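Local coordinates for CRISPR-associated protein, Cse1 family (Acidimicrobium ferrooxidans, PDB 4H3T) that probably serves as the large Cse1 subunit of the type I-E CRISPR Cascade complex, which in relatives takes part in recognising foreign DNA, at residues A[116-120]-A[177-181]; A[169-175]-A[192-198]; A[234-238]-A[258-262]; A[246-251]-A[285-290]. The protein carries 1 engineered substitution. All coordinates share one frame; numbering follows the deposited sequence.

Contact 1: residues A[116-120]-A[177-181]; sequences DLEPA and TGAKG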
loop_
_atom_site.group_PDB
_atom_site.type_symbol
_atom_site.label_atom_id
_atom_site.label_comp_id
_atom_site.label_asym_id
_atom_site.label_seq_id
_atom_site.Cartn_x
_atom_site.Cartn_y
_atom_site.Cartn_z
ATOM N N ASP A 116 28.458 7.474 -14.215
ATOM C CA ASP A 116 29.670 8.180 -13.748
ATOM C C ASP A 116 29.417 8.862 -12.422
ATOM O O ASP A 116 30.096 9.813 -12.123
ATOM C CB ASP A 116 30.057 9.237 -14.825
ATOM C CG ASP A 116 30.391 8.609 -16.172
ATOM O OD1 ASP A 116 31.286 7.706 -16.211
ATOM O OD2 ASP A 116 29.740 8.983 -17.180
ATOM N N LEU A 117 28.379 8.495 -11.696
ATOM C CA LEU A 117 28.074 9.165 -10.423
ATOM C C LEU A 117 29.254 9.127 -9.445
ATOM O O LEU A 117 29.821 8.078 -9.213
ATOM C CB LEU A 117 26.887 8.546 -9.738
ATOM C CG LEU A 117 26.111 9.443 -8.720
ATOM C CD1 LEU A 117 25.465 10.647 -9.395
ATOM C CD2 LEU A 117 25.023 8.630 -8.046
ATOM N N GLU A 118 29.585 10.251 -8.866
ATOM C CA GLU A 118 30.655 10.373 -7.890
ATOM C C GLU A 118 30.228 11.241 -6.712
ATOM O O GLU A 118 29.464 12.172 -6.890
ATOM C CB GLU A 118 31.919 11.000 -8.514
ATOM C CG GLU A 118 32.577 10.102 -9.554
ATOM C CD GLU A 118 33.806 10.723 -10.195
ATOM O OE1 GLU A 118 33.855 11.970 -10.308
ATOM O OE2 GLU A 118 34.714 9.963 -10.600
ATOM N N PRO A 119 30.770 10.991 -5.503
ATOM C CA PRO A 119 30.471 11.895 -4.373
ATOM C C PRO A 119 31.066 13.293 -4.567
ATOM O O PRO A 119 32.113 13.445 -5.175
ATOM C CB PRO A 119 31.082 11.165 -3.172
ATOM C CG PRO A 119 32.080 10.227 -3.722
ATOM C CD PRO A 119 31.752 9.944 -5.144
ATOM N N ALA A 120 30.369 14.338 -4.116
ATOM C CA ALA A 120 30.876 15.729 -4.218
ATOM C C ALA A 120 32.155 15.953 -3.384
ATOM O O ALA A 120 32.980 16.802 -3.734
ATOM C CB ALA A 120 29.819 16.706 -3.774
ATOM N N THR A 177 23.402 12.722 0.667
ATOM C CA THR A 177 24.793 12.692 0.157
ATOM C C THR A 177 24.852 13.520 -1.118
ATOM O O THR A 177 24.049 13.270 -2.020
ATOM C CB THR A 177 25.148 11.184 -0.185
ATOM O OG1 THR A 177 25.054 10.380 0.983
ATOM C CG2 THR A 177 26.510 11.005 -0.767
ATOM N N GLY A 178 25.752 14.487 -1.189
ATOM C CA GLY A 178 25.850 15.324 -2.362
ATOM C C GLY A 178 26.552 14.603 -3.499
ATOM O O GLY A 178 27.572 13.944 -3.288
ATOM N N ALA A 179 26.092 14.826 -4.723
ATOM C CA ALA A 179 26.732 14.275 -5.907
ATOM C C ALA A 179 27.561 15.353 -6.591
ATOM O O ALA A 179 27.108 16.504 -6.751
ATOM C CB ALA A 179 25.695 13.728 -6.874
ATOM N N LYS A 180 28.734 14.958 -7.082
ATOM C CA LYS A 180 29.559 15.855 -7.874
ATOM C C LYS A 180 28.812 16.202 -9.161
ATOM O O LYS A 180 28.183 15.322 -9.764
ATOM C CB LYS A 180 30.883 15.168 -8.202
ATOM C CG LYS A 180 31.884 16.048 -8.944
ATOM C CD LYS A 180 33.155 15.226 -9.251
ATOM C CE LYS A 180 34.340 16.099 -9.596
ATOM N NZ LYS A 180 35.605 15.316 -9.683
ATOM N N GLY A 181 28.826 17.470 -9.532
ATOM C CA GLY A 181 28.116 17.947 -10.719
ATOM C C GLY A 181 26.683 18.391 -10.448
ATOM O O GLY A 181 25.994 18.832 -11.371
HETATM O O HOH W 1 28.486 12.597 -10.237
#
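Leu117 meets the 177-181 loop with the end of its side chain, CD1 lying 4.0 Å from Ala179 CB, a small apolar touch between two loops otherwise joined mainly through their backbones. At Glu118 both main-chain polar atoms are engaged. Its N donates to a water that in turn donates to Lys180 O, so this molecule bridges the two loops. Its O takes Lys180 N at 2.9 Å in a nearly straight bond (168° at the hydrogen), and Ala179 CA also points a hydrogen at that oxygen. The Glu118 side chain runs alongside that of Lys180, both pointing the same way. Fully extended from its first torsion on (chi1 -176°), the lysine lays its CD 3.5 Å from Glu118 OE1, but NZ reaches the same oxygen only at 3.8 Å, a long salt bridge between two solvent-exposed residues. Pro119 has no N-H to offer and its CB points away from the other loop; it pairs with Ala179 in a single beta bridge, the bonds being made by the residues before and after it. Ala120 makes the second of them: its N donates to Gly178 O at 2.9 Å, arriving 43° above the carbonyl plane. The methyl of Ala120 rests against the same carbonyl, CB lying 3.6 Å from Gly178 O, and against Ala179 C. The pairing extends no further, so this is an isolated bridge. Beneath it runs strand 275-289, where Leu282 receives Leu117, Pro119 and Thr177 and Cys284 receives Ala179, while Arg266 of strand 263-272 bonds to Leu117 O.

Contact 2: residues A[169-175]-A[192-198]; sequences AFGSASD and PAIGYLA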
loop_
_atom_site.group_PDB
_atom_site.type_symbol
_atom_site.label_atom_id
_atom_site.label_comp_id
_atom_site.label_asym_id
_atom_site.label_seq_id
_atom_site.Cartn_x
_atom_site.Cartn_y
_atom_site.Cartn_z
ATOM N N ALA A 169 11.586 4.804 -5.274
ATOM C CA ALA A 169 10.174 5.041 -4.928
ATOM C C ALA A 169 9.935 5.293 -3.434
ATOM O O ALA A 169 8.962 5.936 -3.101
ATOM C CB ALA A 169 9.360 3.794 -5.367
ATOM N N PHE A 170 10.720 4.667 -2.531
ATOM C CA PHE A 170 10.441 4.673 -1.099
ATOM C C PHE A 170 11.568 5.292 -0.260
ATOM O O PHE A 170 11.539 5.164 0.927
ATOM C CB PHE A 170 10.195 3.222 -0.606
ATOM C CG PHE A 170 8.800 2.718 -0.859
ATOM C CD1 PHE A 170 7.779 3.029 0.008
ATOM C CD2 PHE A 170 8.532 1.853 -1.918
ATOM C CE1 PHE A 170 6.481 2.524 -0.181
ATOM C CE2 PHE A 170 7.226 1.320 -2.094
ATOM C CZ PHE A 170 6.220 1.669 -1.213
ATOM N N GLY A 171 12.479 6.023 -0.846
ATOM C CA GLY A 171 13.554 6.615 -0.067
ATOM C C GLY A 171 13.106 7.705 0.917
ATOM O O GLY A 171 11.988 8.218 0.868
ATOM N N SER A 172 13.967 8.033 1.865
ATOM C CA SER A 172 13.653 9.050 2.866
ATOM C C SER A 172 14.534 10.298 2.604
ATOM O O SER A 172 15.397 10.284 1.705
ATOM C CB SER A 172 13.916 8.479 4.260
ATOM O OG SER A 172 15.312 8.462 4.526
ATOM N N ALA A 173 14.387 11.333 3.466
ATOM C CA ALA A 173 15.198 12.551 3.392
ATOM C C ALA A 173 16.628 12.306 3.838
ATOM O O ALA A 173 17.449 13.207 3.691
ATOM C CB ALA A 173 14.575 13.662 4.221
ATOM N N SER A 174 16.956 11.091 4.351
ATOM C CA SER A 174 18.344 10.693 4.681
ATOM C C SER A 174 19.209 10.546 3.427
ATOM O O SER A 174 20.421 10.519 3.566
ATOM C CB SER A 174 18.375 9.346 5.425
ATOM O OG SER A 174 17.732 9.499 6.678
ATOM N N ASP A 175 18.635 10.463 2.221
ATOM C CA ASP A 175 19.419 10.222 0.985
ATOM C C ASP A 175 19.968 11.562 0.451
ATOM O O ASP A 175 19.707 11.921 -0.674
ATOM C CB ASP A 175 18.512 9.527 -0.058
ATOM C CG ASP A 175 17.973 8.189 0.359
ATOM O OD1 ASP A 175 18.584 7.548 1.257
ATOM O OD2 ASP A 175 16.979 7.737 -0.250
ATOM N N PRO A 192 16.724 15.381 -0.354
ATOM C CA PRO A 192 15.469 15.156 -1.101
ATOM C C PRO A 192 14.243 15.080 -0.207
ATOM O O PRO A 192 14.337 14.884 1.003
ATOM C CB PRO A 192 15.712 13.782 -1.754
ATOM C CG PRO A 192 16.558 13.052 -0.739
ATOM C CD PRO A 192 17.423 14.105 -0.083
ATOM N N ALA A 193 13.079 15.097 -0.832
ATOM C CA ALA A 193 11.818 14.759 -0.183
ATOM C C ALA A 193 11.781 13.220 -0.059
ATOM O O ALA A 193 12.568 12.507 -0.712
ATOM C CB ALA A 193 10.611 15.276 -1.022
ATOM N N ILE A 194 10.791 12.689 0.651
ATOM C CA ILE A 194 10.581 11.233 0.672
ATOM C C ILE A 194 10.215 10.758 -0.750
ATOM O O ILE A 194 9.754 11.564 -1.555
ATOM C CB ILE A 194 9.525 10.783 1.677
ATOM C CG1 ILE A 194 8.114 11.348 1.320
ATOM C CG2 ILE A 194 9.963 11.193 3.102
ATOM C CD1 ILE A 194 7.045 10.980 2.307
ATOM N N GLY A 195 10.431 9.484 -1.046
ATOM C CA GLY A 195 10.044 8.940 -2.345
ATOM C C GLY A 195 8.547 9.063 -2.582
ATOM O O GLY A 195 7.739 9.123 -1.643
ATOM N N TYR A 196 8.170 9.084 -3.839
ATOM C CA TYR A 196 6.770 9.261 -4.196
ATOM C C TYR A 196 5.842 8.128 -3.674
ATOM O O TYR A 196 4.766 8.424 -3.170
ATOM C CB TYR A 196 6.652 9.388 -5.694
ATOM C CG TYR A 196 5.212 9.454 -6.167
ATOM C CD1 TYR A 196 4.509 10.640 -6.147
ATOM C CD2 TYR A 196 4.529 8.302 -6.529
ATOM C CE1 TYR A 196 3.191 10.708 -6.596
ATOM C CE2 TYR A 196 3.201 8.345 -6.920
ATOM C CZ TYR A 196 2.559 9.563 -7.042
ATOM O OH TYR A 196 1.234 9.615 -7.418
ATOM N N LEU A 197 6.284 6.867 -3.702
ATOM C CA LEU A 197 5.485 5.769 -3.155
ATOM C C LEU A 197 5.437 5.817 -1.637
ATOM O O LEU A 197 4.449 5.358 -1.063
ATOM C CB LEU A 197 5.937 4.385 -3.635
ATOM C CG LEU A 197 5.591 4.004 -5.030
ATOM C CD1 LEU A 197 5.916 2.523 -5.288
ATOM C CD2 LEU A 197 4.096 4.216 -5.291
ATOM N N ALA A 198 6.473 6.369 -0.999
ATOM C CA ALA A 198 6.472 6.590 0.454
ATOM C C ALA A 198 5.408 7.698 0.828
ATOM O O ALA A 198 4.889 7.701 1.934
ATOM C CB ALA A 198 7.866 6.976 0.966
#
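Ala169 O, near the end of helix 157-170, is gripped by the first turn of helix 196-199. Ala198 N donates to it at 3.3 Å, Leu197 N adds a weak bond at 2.9 Å with a bent angle of 128°, and Gly195 CA brings a hydrogen close as well. A carbonyl set against the N-terminal end of a helix would probably be favoured by the helix dipole. Gly195, the N-cap residue, gives its own N to Gly171 O at 2.8 Å; with no side chain at Gly195, its CA comes to 4.5 Å from Phe170 CA. Side chains close the same end. Leu197 CB sits over one face of the Phe170 ring, 3.7 Å from its centroid and displaced toward the rim, a CH-pi contact. The torsion that sets the leucine CG opposite its carbonyl carbon (chi1 -75°) carries CD1 to 3.7 Å from Ala169 CB. Farther along, residues 172-175 form a type I turn in which Ser172 OG also accepts Ser174 N, an ST turn, and Pro192 CD packs 3.2 Å from Asp175 O. Arg263 of strand 263-272 bonds Ser172 O and Ala193 O and pairs with Asp175, whose other oxygen meets Arg167. Phe369 of strand 359-370 receives Ile194 and Ala198, and Leu197 and Tyr196 lean on Arg58 of helix 52-68.

Contact 3: residues A[234-238]-A[258-262]; sequences VPAWE and FTWQG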
loop_
_atom_site.group_PDB
_atom_site.type_symbol
_atom_site.label_atom_id
_atom_site.label_comp_id
_atom_site.label_asym_id
_atom_site.label_seq_id
_atom_site.Cartn_x
_atom_site.Cartn_y
_atom_site.Cartn_z
ATOM N N VAL A 234 6.800 7.200 -22.084
ATOM C CA VAL A 234 7.811 6.161 -22.056
ATOM C C VAL A 234 8.499 6.054 -20.661
ATOM O O VAL A 234 8.672 7.020 -19.941
ATOM C CB VAL A 234 8.842 6.309 -23.228
ATOM C CG1 VAL A 234 8.123 6.366 -24.580
ATOM C CG2 VAL A 234 9.759 7.509 -23.067
ATOM N N PRO A 235 8.941 4.855 -20.325
ATOM C CA PRO A 235 9.600 4.651 -19.030
ATOM C C PRO A 235 11.050 5.146 -19.033
ATOM O O PRO A 235 11.615 5.435 -20.086
ATOM C CB PRO A 235 9.515 3.137 -18.853
ATOM C CG PRO A 235 9.539 2.615 -20.219
ATOM C CD PRO A 235 8.797 3.569 -21.046
ATOM N N ALA A 236 11.645 5.167 -17.853
ATOM C CA ALA A 236 12.971 5.708 -17.617
ATOM C C ALA A 236 14.065 5.090 -18.516
ATOM O O ALA A 236 14.941 5.831 -18.975
ATOM C CB ALA A 236 13.351 5.568 -16.154
ATOM N N TRP A 237 14.004 3.786 -18.750
ATOM C CA TRP A 237 15.004 3.068 -19.567
ATOM C C TRP A 237 14.846 3.337 -21.055
ATOM O O TRP A 237 15.746 2.975 -21.773
ATOM C CB TRP A 237 15.013 1.545 -19.314
ATOM C CG TRP A 237 13.722 0.889 -19.599
ATOM C CD1 TRP A 237 13.183 0.594 -20.825
ATOM C CD2 TRP A 237 12.713 0.602 -18.632
ATOM N NE1 TRP A 237 11.968 0.011 -20.663
ATOM C CE2 TRP A 237 11.620 0.060 -19.326
ATOM C CE3 TRP A 237 12.654 0.694 -17.238
ATOM C CZ2 TRP A 237 10.463 -0.342 -18.675
ATOM C CZ3 TRP A 237 11.498 0.298 -16.601
ATOM C CH2 TRP A 237 10.444 -0.277 -17.321
ATOM N N GLU A 238 13.771 4.003 -21.526
ATOM C CA GLU A 238 13.653 4.440 -22.913
ATOM C C GLU A 238 14.083 5.859 -23.011
ATOM O O GLU A 238 14.262 6.342 -24.090
ATOM C CB GLU A 238 12.217 4.292 -23.459
ATOM C CG GLU A 238 11.803 2.836 -23.573
ATOM C CD GLU A 238 10.522 2.654 -24.341
ATOM O OE1 GLU A 238 10.253 3.448 -25.262
ATOM O OE2 GLU A 238 9.772 1.713 -24.011
ATOM N N PHE A 258 5.547 5.416 -13.036
ATOM C CA PHE A 258 5.837 4.103 -12.506
ATOM C C PHE A 258 7.357 3.713 -12.499
ATOM O O PHE A 258 7.691 2.759 -11.841
ATOM C CB PHE A 258 5.062 3.045 -13.246
ATOM C CG PHE A 258 3.557 2.991 -13.047
ATOM C CD1 PHE A 258 2.901 3.914 -12.242
ATOM C CD2 PHE A 258 2.810 2.021 -13.665
ATOM C CE1 PHE A 258 1.490 3.876 -12.102
ATOM C CE2 PHE A 258 1.414 2.010 -13.581
ATOM C CZ PHE A 258 0.775 2.853 -12.689
ATOM N N THR A 259 8.235 4.423 -13.238
ATOM C CA THR A 259 9.655 4.150 -13.284
ATOM C C THR A 259 10.458 5.376 -12.867
ATOM O O THR A 259 11.613 5.517 -13.245
ATOM C CB THR A 259 9.999 3.722 -14.703
ATOM O OG1 THR A 259 9.726 4.787 -15.639
ATOM C CG2 THR A 259 9.264 2.469 -15.111
ATOM N N TRP A 260 9.855 6.245 -12.058
ATOM C CA TRP A 260 10.426 7.539 -11.725
ATOM C C TRP A 260 11.789 7.429 -11.081
ATOM O O TRP A 260 11.945 6.712 -10.095
ATOM C CB TRP A 260 9.465 8.290 -10.763
ATOM C CG TRP A 260 9.725 9.749 -10.662
ATOM C CD1 TRP A 260 10.297 10.414 -9.622
ATOM C CD2 TRP A 260 9.347 10.738 -11.619
ATOM N NE1 TRP A 260 10.273 11.766 -9.861
ATOM C CE2 TRP A 260 9.691 11.995 -11.080
ATOM C CE3 TRP A 260 8.657 10.700 -12.832
ATOM C CZ2 TRP A 260 9.340 13.192 -11.705
ATOM C CZ3 TRP A 260 8.305 11.888 -13.441
ATOM C CH2 TRP A 260 8.676 13.115 -12.895
ATOM N N GLN A 261 12.750 8.139 -11.624
ATOM C CA GLN A 261 14.078 8.245 -11.040
ATOM C C GLN A 261 14.038 9.296 -9.958
ATOM O O GLN A 261 14.604 10.400 -10.085
ATOM C CB GLN A 261 15.120 8.531 -12.135
ATOM C CG GLN A 261 15.091 7.508 -13.266
ATOM C CD GLN A 261 15.503 6.139 -12.806
ATOM O OE1 GLN A 261 16.674 5.852 -12.638
ATOM N NE2 GLN A 261 14.545 5.299 -12.535
ATOM N N GLY A 262 13.528 8.868 -8.799
ATOM C CA GLY A 262 13.434 9.712 -7.611
ATOM C C GLY A 262 14.747 9.892 -6.883
ATOM O O GLY A 262 14.862 10.759 -6.019
#
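Thr259 reaches across to the tight bend at 235-238 with both branches of its side chain, from a loop that goes on into an inverse gamma turn centred on Gln261. Its OG1 accepts Ala236 N at 3.0 Å, with 154° at the hydrogen, the one hydrogen bond between the two loops. That hydroxyl lies between the backbone N and the carbonyl carbon (chi1 62°), and the methyl branch, CG2, goes to the six-membered ring of Trp237, 3.5 Å from CZ3; the two side chains cross at about a right angle. Ala236 CB points straight into the opposite loop and lies 3.4 Å from Thr259 O.

Further out, the hydroxyl hydrogen can go to Cys255 O or Asp256 O of helix 254-257, or be shared, holding the buried group from its own side as well. Glu238 N closes the bend onto Pro235 O, and Pro235 CG lies over one face of the indole, 3.2 Å above its plane. Tyr94 OH of helix 88-98 takes Trp237 NE1 and also meets Glu238, which pairs with Arg66 of helix 52-68. The contact packs a loop backed by helices 52-68 and 88-98 against the lead-in to strand 263-272. Gln261 completes it by folding back at chi2 (-66°): NE2 donates to Thr259 O at 3.0 Å, the oxygen lying in the amide plane, and comes to 3.8 Å from Ala236 CB.

Contact 4: residues A[246-251]-A[285-290]; sequences RVMRAP and AGDEVD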
loop_
_atom_site.group_PDB
_atom_site.type_symbol
_atom_site.label_atom_id
_atom_site.label_comp_id
_atom_site.label_asym_id
_atom_site.label_seq_id
_atom_site.Cartn_x
_atom_site.Cartn_y
_atom_site.Cartn_z
ATOM N N ARG A 246 19.069 17.230 -10.930
ATOM C CA ARG A 246 17.684 16.779 -10.709
ATOM C C ARG A 246 16.723 17.949 -10.821
ATOM O O ARG A 246 17.119 19.114 -10.751
ATOM C CB ARG A 246 17.572 16.107 -9.334
ATOM C CG ARG A 246 17.623 17.083 -8.139
ATOM C CD ARG A 246 18.082 16.413 -6.877
ATOM N NE ARG A 246 17.835 17.226 -5.681
ATOM C CZ ARG A 246 16.721 17.287 -4.967
ATOM N NH1 ARG A 246 16.662 18.059 -3.898
ATOM N NH2 ARG A 246 15.656 16.546 -5.301
ATOM N N VAL A 247 15.467 17.635 -10.993
ATOM C CA VAL A 247 14.408 18.634 -11.204
ATOM C C VAL A 247 13.162 18.214 -10.490
ATOM O O VAL A 247 13.014 17.036 -10.126
ATOM C CB VAL A 247 14.065 18.840 -12.749
ATOM C CG1 VAL A 247 15.250 19.357 -13.565
ATOM C CG2 VAL A 247 13.505 17.590 -13.380
HETATM N N MSE A 248 12.224 19.151 -10.391
HETATM C CA MSE A 248 10.823 18.872 -10.081
HETATM C C MSE A 248 10.136 18.898 -11.456
HETATM O O MSE A 248 10.323 19.869 -12.174
HETATM C CB MSE A 248 10.144 19.835 -9.118
HETATM C CG MSE A 248 8.626 19.473 -9.010
HETATM SE SE MSE A 248 7.629 20.539 -7.826
HETATM C CE MSE A 248 8.242 19.696 -6.184
ATOM N N ARG A 249 9.375 17.863 -11.804
ATOM C CA ARG A 249 8.763 17.688 -13.123
ATOM C C ARG A 249 7.438 16.976 -12.988
ATOM O O ARG A 249 7.302 16.047 -12.180
ATOM C CB ARG A 249 9.745 16.802 -13.972
ATOM C CG ARG A 249 9.321 16.442 -15.339
ATOM C CD ARG A 249 10.495 15.915 -16.166
ATOM N NE ARG A 249 10.887 14.531 -15.875
ATOM C CZ ARG A 249 10.192 13.461 -16.262
ATOM N NH1 ARG A 249 9.034 13.605 -16.887
ATOM N NH2 ARG A 249 10.627 12.238 -15.980
ATOM N N ALA A 250 6.513 17.307 -13.875
ATOM C CA ALA A 250 5.240 16.613 -14.006
ATOM C C ALA A 250 5.458 15.325 -14.781
ATOM O O ALA A 250 6.006 15.373 -15.867
ATOM C CB ALA A 250 4.214 17.495 -14.728
ATOM N N PRO A 251 4.958 14.167 -14.332
ATOM C CA PRO A 251 5.122 12.946 -15.161
ATOM C C PRO A 251 4.306 13.015 -16.459
ATOM O O PRO A 251 3.253 13.609 -16.454
ATOM C CB PRO A 251 4.702 11.801 -14.232
ATOM C CG PRO A 251 4.028 12.439 -13.071
ATOM C CD PRO A 251 4.272 13.911 -13.065
ATOM N N ALA A 285 20.110 12.429 -4.067
ATOM C CA ALA A 285 18.784 12.944 -4.403
ATOM C C ALA A 285 18.487 12.901 -5.877
ATOM O O ALA A 285 19.362 13.148 -6.686
ATOM C CB ALA A 285 18.679 14.375 -3.919
ATOM N N GLY A 286 17.250 12.607 -6.230
ATOM C CA GLY A 286 16.837 12.628 -7.640
ATOM C C GLY A 286 15.631 13.525 -7.862
ATOM O O GLY A 286 15.421 14.542 -7.179
ATOM N N ASP A 287 14.869 13.199 -8.894
ATOM C CA ASP A 287 13.793 14.044 -9.316
ATOM C C ASP A 287 12.579 13.991 -8.414
ATOM O O ASP A 287 12.206 12.953 -7.901
ATOM C CB ASP A 287 13.337 13.685 -10.737
ATOM C CG ASP A 287 14.366 13.884 -11.824
ATOM O OD1 ASP A 287 15.154 14.863 -11.733
ATOM O OD2 ASP A 287 14.419 13.029 -12.765
ATOM N N GLU A 288 11.907 15.119 -8.274
ATOM C CA GLU A 288 10.710 15.207 -7.446
ATOM C C GLU A 288 9.479 15.221 -8.343
ATOM O O GLU A 288 9.495 15.882 -9.380
ATOM C CB GLU A 288 10.736 16.500 -6.620
ATOM C CG GLU A 288 11.989 16.700 -5.751
ATOM C CD GLU A 288 12.198 15.754 -4.588
ATOM O OE1 GLU A 288 11.361 14.839 -4.427
ATOM O OE2 GLU A 288 13.173 15.947 -3.815
ATOM N N VAL A 289 8.436 14.487 -7.969
ATOM C CA VAL A 289 7.206 14.430 -8.721
ATOM C C VAL A 289 6.369 15.667 -8.381
ATOM O O VAL A 289 6.109 15.951 -7.205
ATOM C CB VAL A 289 6.393 13.136 -8.432
ATOM C CG1 VAL A 289 5.081 13.142 -9.188
ATOM C CG2 VAL A 289 7.175 11.881 -8.773
ATOM N N ASP A 290 5.903 16.349 -9.411
ATOM C CA ASP A 290 4.919 17.438 -9.287
ATOM C C ASP A 290 3.609 16.804 -8.785
ATOM O O ASP A 290 2.994 15.993 -9.478
ATOM C CB ASP A 290 4.754 18.124 -10.637
ATOM C CG ASP A 290 3.807 19.308 -10.608
ATOM O OD1 ASP A 290 2.718 19.175 -10.031
ATOM O OD2 ASP A 290 4.144 20.349 -11.200
HETATM O O HOH W 2 13.948 18.278 -2.832
HETATM O O HOH W 3 12.123 11.488 -13.437
HETATM O O HOH W 4 13.766 13.738 -15.545
#
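Arg246 lays one face of its guanidinium over Ala285, with CB 3.4 Å above the plane. NH2 spends its hydrogens at the group's edge, on Gly286 O at 2.8 Å and Glu288 OE2 at 3.0 Å. The second is a salt bridge, met from above the carboxylate, whose plane is turned 72° from the guanidinium; a water joins NH1 to the same oxygen, and Asp190 takes NE. Held from NE, NH1 and NH2, the guanidinium has probably little freedom to rotate. Asp287 OD1 accepts Val247 N at 2.9 Å on its anti side, just before the strands pair, while OD2 reaches NE and NH2 of Arg249 through two waters, and Arg249 NH1 pairs with Asp256. A short parallel ladder follows: Glu288 N to Val247 O, Arg249 N to Glu288 O and Asp290 N to Arg249 O. Selenomethionine Met248 crosses Glu288 on one face of the sheet, its CE 4.1 Å from Glu288 CB. Beyond the ladder Pro251 CD packs 4.0 Å from Val289 CG1. Strand 248-249 is thereby added to the end of strand 275-289, which runs antiparallel to strand 263-272 and, past Asp290, whose OD1 caps Ala293 N, leads into helix 291-297.

How the contacts relate
From the N terminus, the loop at 116-120 comes first and waits for 177-181, which closes contact 1. Before that, 169-175 has opened contact 2, which 192-198 closes by returning the chain to the end of helix 157-170; contacts 1 and 2 therefore cross. Both are complete before 234-238 opens contact 3 and 246-251 opens contact 4, closed by 258-262 and 285-290, a second crossing pair. Strand 275-289 is the common element: contact 1 lies on it and contact 4 is made by its end, contact 2 touches contact 4 through Ala193 N bonded to Glu288 and Pro192 against Ala285, and Trp260 and Gln261 of contact 3 bond to Asp287. Contacts 3 and 4 have centres about 11 Å apart.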